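Local coordinates for probable branched-chain amino acid ABC transporter, amino acid binding protein (Thermus thermophilus, PDB 3LKB), which probably binds branched-chain amino acids such as the valine found in its cleft and delivers them to an ABC transporter for uptake, at residues Glu354-Leu359 with Glu371-Ala376; Thr9-Gly14 with Phe74-Phe79. The protein carries 2 engineered substitutions. All blocks are in the same frame, centred on the assembly; numbering follows the deposited sequence.

Interaction 1. Residues Glu354-Leu359 with Glu371-Ala376; sequences EGLRIL and EPFTSA
Glu371 meets Arg357 through its backbone, its carbonyl carbon lying 4.0 Å from Arg357 CG. Pro372 carries on along the same methylene: its CA and N both approach Arg357 CG, and its own CG faces it from the ring. Proline, with no N-H to satisfy, suits a nitrogen that lies against aliphatic carbon. Farther out, the arginine bends at its third torsion (chi3 -80°), and NH2 forms a salt bridge with Glu260. Pro372 CA also points a C-H at Leu356 O, 3.3 Å away.

At Phe373 the backbones pair. Phe373 N gives a hydrogen bond of 2.9 Å to Leu356 O, nearly in line with that carbonyl, and Leu356 N returns one of 3.1 Å to Phe373 O, tilted 25° from the plane of the accepting carbonyl. Gly355 CA adds a C-H contact to Phe373 O, and each carbonyl therefore receives one N-H and one C-H. This is a single antiparallel bridge of the hydrogen-bonded kind; it ties the loop after the hairpin of strands 357-362 and 365-368 back to the entrance of the hairpin, at the margin of the mixed sheet of one lobe of a periplasmic binding protein.

Phe373 CG sits between backbone N and carbonyl carbon (chi1 72°), and ring atom CD2 lies near Leu356 O. Leu356 CD1 stands over one ring face in a CH-pi contact, 4.0 Å from the centroid, while Ile358 CG1 touches CE2 at the edge, 4.2 Å off. A phenylalanine suits the place: its flat ring offers a face to Leu356 and an edge to Ile358. Thr374 then turns its methyl to Glu354: CG2 lies 3.7 Å from Glu354 CG and also meets Glu354 O. Next, Ser375 N-caps helix 376-383, its OG bonded to Phe378 N and to Glu135.

Interaction 2. Residues Thr9-Gly14 with Phe74-Phe79; sequences TLFWSG and FKIPVF
A water within this buried contact is gripped by three backbone groups: it takes the N-H of Phe11 (2.7 Å from Phe11 N) and donates to Thr9 O, 3.0 Å away, and to Val78 O, the last at a distance too short to be taken literally. It bridges the two segments, which share no direct hydrogen bond.

Away from the water, side chains carry most of the contact. Thr9 CB lies 3.8 Å from Phe74 CB, and OG1, set beside the backbone N (chi1 -64°), comes near Phe74 CD1 while bonding to Asn50; CG2 meets Ile76 CG2 at 4.0 Å. Threonine suits this place because it offers a methyl to the loop and a hydroxyl to strand 47-55. An alanine here would probably leave Asn50 without its hydroxyl partner and open a gap beside Ile76 CG2.

The same Ile76 methyl touches Phe11 CB at 3.9 Å. Phe11 and Phe79 point the same way, side by side, their planes 23° apart but slid so far that the rings barely overlap; the closest atoms are Phe11 CE2 and Phe79 CE1, at 3.4 Å. Phe79 also stacks on Phe67 of helix 60-72. With Phe11 backbone-bonded to Leu80, strand 6-14 lies between the strands of a right-handed beta-alpha-beta crossover, 47-55 through helix 60-72 to 79-81, in the Rossmann-like lobe of type I periplasmic binding proteins.

Interactions 1 and 2 lie on opposite sides of the chain's centre, their centres 31 Å apart and their nearest atoms about 18 Å apart, so neither touches the other. Interaction 2 belongs to the core of one lobe; its Phe79 side chain is about 12 Å from the bound valine, and the strand it begins leads straight to the pocket residues Tyr82, Ala83 and Thr84. Interaction 1 packs against helix 126-140 of the other lobe, whose first residue, Tyr126, also lines the pocket, while the side chain of Glu354 lies about 4 Å from the sodium ion, whose site is formed by Asp344, Thr351 and Gly352.

Interaction 1. Residues Glu354-Leu359 with Glu371-Ala376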
ATOM      1  N   GLU A 354      21.118   1.708  20.997  1.00 13.33           N
ATOM      2  CA  GLU A 354      21.797   0.428  21.049  1.00 13.39           C
ATOM      3  C   GLU A 354      21.058  -0.648  21.895  1.00 12.63           C
ATOM      4  O   GLU A 354      21.405  -1.834  21.842  1.00 13.09           O
ATOM      5  CB  GLU A 354      23.271   0.633  21.486  1.00 13.45           C
ATOM      6  CG  GLU A 354      23.530   0.920  22.976  1.00 15.92           C
ATOM      7  CD  GLU A 354      22.978   2.271  23.518  1.00 20.79           C
ATOM      8  OE1 GLU A 354      22.604   3.188  22.718  1.00 17.00           O
ATOM      9  OE2 GLU A 354      22.952   2.397  24.776  1.00 22.71           O
ATOM     10  N   GLY A 355      20.069  -0.243  22.682  1.00 11.89           N
ATOM     11  CA  GLY A 355      19.265  -1.208  23.431  1.00 10.44           C
ATOM     12  C   GLY A 355      18.027  -1.698  22.689  1.00 11.09           C
ATOM     13  O   GLY A 355      17.492  -1.031  21.766  1.00 10.31           O
ATOM     14  N   LEU A 356      17.582  -2.890  23.083  1.00 10.74           N
ATOM     15  CA  LEU A 356      16.375  -3.495  22.548  1.00 10.45           C
ATOM     16  C   LEU A 356      15.748  -4.268  23.696  1.00  9.79           C
ATOM     17  O   LEU A 356      16.381  -4.407  24.755  1.00  9.52           O
ATOM     18  CB  LEU A 356      16.667  -4.393  21.324  1.00 10.91           C
ATOM     19  CG  LEU A 356      17.767  -5.458  21.429  1.00 13.20           C
ATOM     20  CD1 LEU A 356      17.419  -6.505  22.412  1.00 13.95           C
ATOM     21  CD2 LEU A 356      17.983  -6.101  20.091  1.00 14.83           C
ATOM     22  N   ARG A 357      14.508  -4.711  23.510  1.00  7.74           N
ATOM     23  CA  ARG A 357      13.882  -5.629  24.441  1.00  6.71           C
ATOM     24  C   ARG A 357      13.237  -6.762  23.652  1.00  6.99           C
ATOM     25  O   ARG A 357      13.096  -6.684  22.421  1.00  6.34           O
ATOM     26  CB  ARG A 357      12.761  -4.924  25.258  1.00  8.34           C
ATOM     27  CG  ARG A 357      13.112  -3.596  25.943  1.00  4.31           C
ATOM     28  CD  ARG A 357      11.892  -3.017  26.598  1.00  5.20           C
ATOM     29  NE  ARG A 357      11.018  -2.333  25.645  1.00  6.24           N
ATOM     30  CZ  ARG A 357       9.885  -1.698  25.965  1.00  5.48           C
ATOM     31  NH1 ARG A 357       9.486  -1.664  27.244  1.00  5.49           N
ATOM     32  NH2 ARG A 357       9.147  -1.111  25.004  1.00  2.00           N
ATOM     33  N   ILE A 358      12.890  -7.832  24.357  1.00  6.65           N
ATOM     34  CA  ILE A 358      12.001  -8.832  23.820  1.00  7.12           C
ATOM     35  C   ILE A 358      10.605  -8.576  24.398  1.00  8.21           C
ATOM     36  O   ILE A 358      10.432  -8.377  25.613  1.00  7.75           O
ATOM     37  CB  ILE A 358      12.474 -10.259  24.187  1.00  8.30           C
ATOM     38  CG1 ILE A 358      13.970 -10.483  23.863  1.00  8.76           C
ATOM     39  CG2 ILE A 358      11.558 -11.367  23.651  1.00  4.75           C
ATOM     40  CD1 ILE A 358      14.344 -10.252  22.519  1.00 14.84           C
ATOM     41  N   LEU A 359       9.605  -8.555  23.522  1.00  9.35           N
ATOM     42  CA  LEU A 359       8.218  -8.399  23.965  1.00 10.65           C
ATOM     43  C   LEU A 359       7.444  -9.661  23.585  1.00 10.88           C
ATOM     44  O   LEU A 359       7.812 -10.341  22.623  1.00 11.16           O
ATOM     45  CB  LEU A 359       7.568  -7.140  23.377  1.00 10.30           C
ATOM     46  CG  LEU A 359       8.419  -5.859  23.627  1.00 13.67           C
ATOM     47  CD1 LEU A 359       9.409  -5.482  22.551  1.00 13.28           C
ATOM     48  CD2 LEU A 359       7.614  -4.643  23.957  1.00 12.03           C
ATOM     49  N   GLU A 371      13.928  -5.914  30.377  1.00 16.62           N
ATOM     50  CA  GLU A 371      14.454  -4.564  30.438  1.00 16.86           C
ATOM     51  C   GLU A 371      15.299  -4.303  29.171  1.00 15.03           C
ATOM     52  O   GLU A 371      15.694  -5.253  28.485  1.00 13.04           O
ATOM     53  CB  GLU A 371      15.316  -4.483  31.683  1.00 18.19           C
ATOM     54  CG  GLU A 371      14.685  -3.737  32.839  1.00 26.62           C
ATOM     55  CD  GLU A 371      15.156  -2.257  32.849  1.00 39.61           C
ATOM     56  OE1 GLU A 371      16.191  -1.931  32.164  1.00 44.42           O
ATOM     57  OE2 GLU A 371      14.500  -1.421  33.526  1.00 40.45           O
ATOM     58  N   PRO A 372      15.541  -3.012  28.815  1.00 14.00           N
ATOM     59  CA  PRO A 372      16.401  -2.774  27.644  1.00 12.94           C
ATOM     60  C   PRO A 372      17.761  -3.415  27.869  1.00 13.06           C
ATOM     61  O   PRO A 372      18.256  -3.323  28.987  1.00 14.62           O
ATOM     62  CB  PRO A 372      16.529  -1.267  27.626  1.00 13.11           C
ATOM     63  CG  PRO A 372      15.173  -0.785  28.230  1.00 12.92           C
ATOM     64  CD  PRO A 372      14.931  -1.764  29.318  1.00 13.01           C
ATOM     65  N   PHE A 373      18.333  -4.073  26.856  1.00 11.14           N
ATOM     66  CA  PHE A 373      19.652  -4.657  26.950  1.00 10.98           C
ATOM     67  C   PHE A 373      20.394  -4.667  25.585  1.00 10.57           C
ATOM     68  O   PHE A 373      19.762  -4.541  24.531  1.00  9.59           O
ATOM     69  CB  PHE A 373      19.582  -6.066  27.599  1.00 11.38           C
ATOM     70  CG  PHE A 373      18.961  -7.152  26.709  1.00 10.71           C
ATOM     71  CD1 PHE A 373      19.783  -8.056  26.033  1.00  8.73           C
ATOM     72  CD2 PHE A 373      17.553  -7.280  26.575  1.00  9.38           C
ATOM     73  CE1 PHE A 373      19.239  -9.064  25.195  1.00  8.50           C
ATOM     74  CE2 PHE A 373      16.968  -8.264  25.724  1.00  7.18           C
ATOM     75  CZ  PHE A 373      17.825  -9.160  25.028  1.00  9.08           C
ATOM     76  N   THR A 374      21.723  -4.765  25.632  1.00 10.51           N
ATOM     77  CA  THR A 374      22.561  -4.964  24.444  1.00 11.76           C
ATOM     78  C   THR A 374      23.092  -6.373  24.474  1.00 11.88           C
ATOM     79  O   THR A 374      23.258  -6.952  25.563  1.00 13.45           O
ATOM     80  CB  THR A 374      23.760  -3.989  24.359  1.00 12.73           C
ATOM     81  OG1 THR A 374      24.651  -4.211  25.460  1.00 12.91           O
ATOM     82  CG2 THR A 374      23.291  -2.514  24.341  1.00 10.58           C
ATOM     83  N   SER A 375      23.319  -6.970  23.313  1.00 11.89           N
ATOM     84  CA  SER A 375      23.824  -8.356  23.269  1.00 12.49           C
ATOM     85  C   SER A 375      25.350  -8.428  23.120  1.00 13.51           C
ATOM     86  O   SER A 375      25.882  -8.190  22.045  1.00 14.77           O
ATOM     87  CB  SER A 375      23.161  -9.177  22.158  1.00 12.21           C
ATOM     88  OG  SER A 375      23.824 -10.431  22.032  1.00 10.76           O
ATOM     89  N   ALA A 376      26.065  -8.762  24.188  1.00 13.85           N
ATOM     90  CA  ALA A 376      27.501  -8.981  24.053  1.00 13.88           C
ATOM     91  C   ALA A 376      27.790 -10.181  23.129  1.00 14.32           C
ATOM     92  O   ALA A 376      28.759 -10.139  22.334  1.00 15.15           O
ATOM     93  CB  ALA A 376      28.129  -9.178  25.417  1.00 13.39           C
TER

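Interaction 2. Residues Thr9-Gly14 with Phe74-Phe79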
ATOM      1  N   THR A   9      15.266  20.265   1.505  1.00 18.14           N
ATOM      2  CA  THR A   9      14.607  19.050   1.128  1.00 17.60           C
ATOM      3  C   THR A   9      14.921  17.857   2.007  1.00 17.02           C
ATOM      4  O   THR A   9      16.087  17.495   2.274  1.00 16.30           O
ATOM      5  CB  THR A   9      14.815  18.719  -0.309  1.00 17.85           C
ATOM      6  OG1 THR A   9      14.186  19.756  -1.091  1.00 21.10           O
ATOM      7  CG2 THR A   9      14.126  17.363  -0.622  1.00 16.67           C
ATOM      8  N   LEU A  10      13.830  17.277   2.483  1.00 16.04           N
ATOM      9  CA  LEU A  10      13.881  16.098   3.295  1.00 15.00           C
ATOM     10  C   LEU A  10      13.361  15.008   2.370  1.00 13.09           C
ATOM     11  O   LEU A  10      12.210  15.040   1.975  1.00 11.76           O
ATOM     12  CB  LEU A  10      12.985  16.291   4.505  1.00 16.03           C
ATOM     13  CG  LEU A  10      13.414  15.427   5.689  1.00 20.30           C
ATOM     14  CD1 LEU A  10      14.884  15.670   5.945  1.00 23.61           C
ATOM     15  CD2 LEU A  10      12.611  15.774   6.899  1.00 24.42           C
ATOM     16  N   PHE A  11      14.234  14.083   1.981  1.00 11.33           N
ATOM     17  CA  PHE A  11      13.897  13.121   0.959  1.00 10.73           C
ATOM     18  C   PHE A  11      13.963  11.682   1.492  1.00 10.55           C
ATOM     19  O   PHE A  11      14.942  11.261   2.091  1.00 11.67           O
ATOM     20  CB  PHE A  11      14.767  13.364  -0.287  1.00 10.52           C
ATOM     21  CG  PHE A  11      14.916  12.167  -1.208  1.00 12.35           C
ATOM     22  CD1 PHE A  11      13.999  11.934  -2.241  1.00 14.12           C
ATOM     23  CD2 PHE A  11      15.984  11.293  -1.064  1.00 12.02           C
ATOM     24  CE1 PHE A  11      14.156  10.856  -3.116  1.00 13.29           C
ATOM     25  CE2 PHE A  11      16.156  10.232  -1.919  1.00 13.87           C
ATOM     26  CZ  PHE A  11      15.219  10.010  -2.961  1.00 14.92           C
ATOM     27  N   TRP A  12      12.887  10.936   1.304  1.00  9.82           N
ATOM     28  CA  TRP A  12      12.869   9.516   1.637  1.00  8.18           C
ATOM     29  C   TRP A  12      12.458   8.785   0.395  1.00  8.02           C
ATOM     30  O   TRP A  12      11.612   9.275  -0.383  1.00  8.53           O
ATOM     31  CB  TRP A  12      11.852   9.270   2.737  1.00  8.12           C
ATOM     32  CG  TRP A  12      11.625   7.832   3.107  1.00  8.17           C
ATOM     33  CD1 TRP A  12      12.359   7.112   3.966  1.00  6.82           C
ATOM     34  CD2 TRP A  12      10.591   6.942   2.607  1.00  7.70           C
ATOM     35  NE1 TRP A  12      11.860   5.828   4.066  1.00  8.71           N
ATOM     36  CE2 TRP A  12      10.778   5.695   3.245  1.00  6.74           C
ATOM     37  CE3 TRP A  12       9.565   7.075   1.664  1.00  6.65           C
ATOM     38  CZ2 TRP A  12       9.958   4.599   3.021  1.00  4.19           C
ATOM     39  CZ3 TRP A  12       8.742   5.976   1.418  1.00  9.89           C
ATOM     40  CH2 TRP A  12       8.939   4.752   2.115  1.00 10.45           C
ATOM     41  N   SER A  13      13.088   7.645   0.166  1.00  7.46           N
ATOM     42  CA  SER A  13      12.682   6.756  -0.941  1.00  8.60           C
ATOM     43  C   SER A  13      12.524   5.361  -0.369  1.00  8.76           C
ATOM     44  O   SER A  13      13.443   4.848   0.237  1.00  9.61           O
ATOM     45  CB  SER A  13      13.737   6.761  -2.064  1.00  8.76           C
ATOM     46  OG  SER A  13      13.590   5.652  -2.930  1.00  8.16           O
ATOM     47  N   GLY A  14      11.355   4.754  -0.542  1.00  9.20           N
ATOM     48  CA  GLY A  14      11.076   3.425   0.000  1.00  7.85           C
ATOM     49  C   GLY A  14       9.768   2.894  -0.550  1.00  9.11           C
ATOM     50  O   GLY A  14       9.179   3.473  -1.482  1.00  9.79           O
ATOM     51  N   PHE A  74      17.643  18.492  -5.764  1.00 22.20           N
ATOM     52  CA  PHE A  74      17.228  18.970  -4.450  1.00 21.22           C
ATOM     53  C   PHE A  74      18.375  19.269  -3.457  1.00 20.51           C
ATOM     54  O   PHE A  74      18.104  19.735  -2.357  1.00 19.65           O
ATOM     55  CB  PHE A  74      16.164  18.048  -3.827  1.00 21.05           C
ATOM     56  CG  PHE A  74      14.925  17.927  -4.646  1.00 21.85           C
ATOM     57  CD1 PHE A  74      14.049  18.977  -4.766  1.00 23.09           C
ATOM     58  CD2 PHE A  74      14.636  16.750  -5.324  1.00 25.69           C
ATOM     59  CE1 PHE A  74      12.917  18.872  -5.555  1.00 23.88           C
ATOM     60  CE2 PHE A  74      13.487  16.638  -6.109  1.00 22.99           C
ATOM     61  CZ  PHE A  74      12.638  17.696  -6.219  1.00 22.96           C
ATOM     62  N   LYS A  75      19.632  18.993  -3.845  1.00 19.65           N
ATOM     63  CA  LYS A  75      20.814  19.326  -3.007  1.00 19.15           C
ATOM     64  C   LYS A  75      20.704  18.796  -1.591  1.00 17.74           C
ATOM     65  O   LYS A  75      21.094  19.490  -0.637  1.00 18.20           O
ATOM     66  CB  LYS A  75      21.031  20.850  -2.901  1.00 19.78           C
ATOM     67  CG  LYS A  75      20.894  21.646  -4.176  1.00 22.74           C
ATOM     68  CD  LYS A  75      21.984  21.342  -5.171  1.00 26.50           C
ATOM     69  CE  LYS A  75      21.503  21.714  -6.564  1.00 30.25           C
ATOM     70  NZ  LYS A  75      22.583  21.505  -7.559  1.00 33.98           N
ATOM     71  N   ILE A  76      20.170  17.592  -1.431  1.00 15.79           N
ATOM     72  CA  ILE A  76      19.937  17.054  -0.089  1.00 15.08           C
ATOM     73  C   ILE A  76      21.196  16.991   0.779  1.00 14.57           C
ATOM     74  O   ILE A  76      22.224  16.512   0.341  1.00 14.29           O
ATOM     75  CB  ILE A  76      19.211  15.650  -0.097  1.00 15.66           C
ATOM     76  CG1 ILE A  76      20.014  14.575  -0.854  1.00 14.76           C
ATOM     77  CG2 ILE A  76      17.806  15.761  -0.696  1.00 14.44           C
ATOM     78  CD1 ILE A  76      19.501  13.178  -0.624  1.00 17.06           C
ATOM     79  N   PRO A  77      21.096  17.455   2.028  1.00 13.98           N
ATOM     80  CA  PRO A  77      22.144  17.318   3.020  1.00 14.10           C
ATOM     81  C   PRO A  77      22.109  16.001   3.828  1.00 13.69           C
ATOM     82  O   PRO A  77      23.064  15.715   4.576  1.00 12.85           O
ATOM     83  CB  PRO A  77      21.879  18.527   3.946  1.00 14.97           C
ATOM     84  CG  PRO A  77      20.377  18.679   3.892  1.00 14.60           C
ATOM     85  CD  PRO A  77      19.997  18.320   2.498  1.00 14.00           C
ATOM     86  N   VAL A  78      21.021  15.234   3.667  1.00 13.87           N
ATOM     87  CA  VAL A  78      20.757  13.913   4.319  1.00 13.95           C
ATOM     88  C   VAL A  78      19.871  13.086   3.382  1.00 13.39           C
ATOM     89  O   VAL A  78      19.120  13.662   2.607  1.00 13.83           O
ATOM     90  CB  VAL A  78      19.878  14.006   5.620  1.00 14.25           C
ATOM     91  CG1 VAL A  78      20.076  12.732   6.537  1.00 14.55           C
ATOM     92  CG2 VAL A  78      20.155  15.237   6.387  1.00 16.60           C
ATOM     93  N   PHE A  79      19.913  11.761   3.532  1.00 12.31           N
ATOM     94  CA  PHE A  79      19.156  10.800   2.733  1.00 10.67           C
ATOM     95  C   PHE A  79      18.510   9.893   3.762  1.00 10.78           C
ATOM     96  O   PHE A  79      19.219   9.266   4.553  1.00 10.74           O
ATOM     97  CB  PHE A  79      20.144   9.983   1.903  1.00 10.27           C
ATOM     98  CG  PHE A  79      19.537   8.836   1.090  1.00 11.57           C
ATOM     99  CD1 PHE A  79      18.183   8.810   0.721  1.00 13.31           C
ATOM    100  CD2 PHE A  79      20.362   7.798   0.645  1.00 10.88           C
ATOM    101  CE1 PHE A  79      17.649   7.767  -0.063  1.00 10.99           C
ATOM    102  CE2 PHE A  79      19.860   6.754  -0.144  1.00 12.24           C
ATOM    103  CZ  PHE A  79      18.465   6.732  -0.489  1.00  9.07           C
TER
HETATM  104  O   HOH W   1      16.773  14.650   2.686  1.00 14.96           O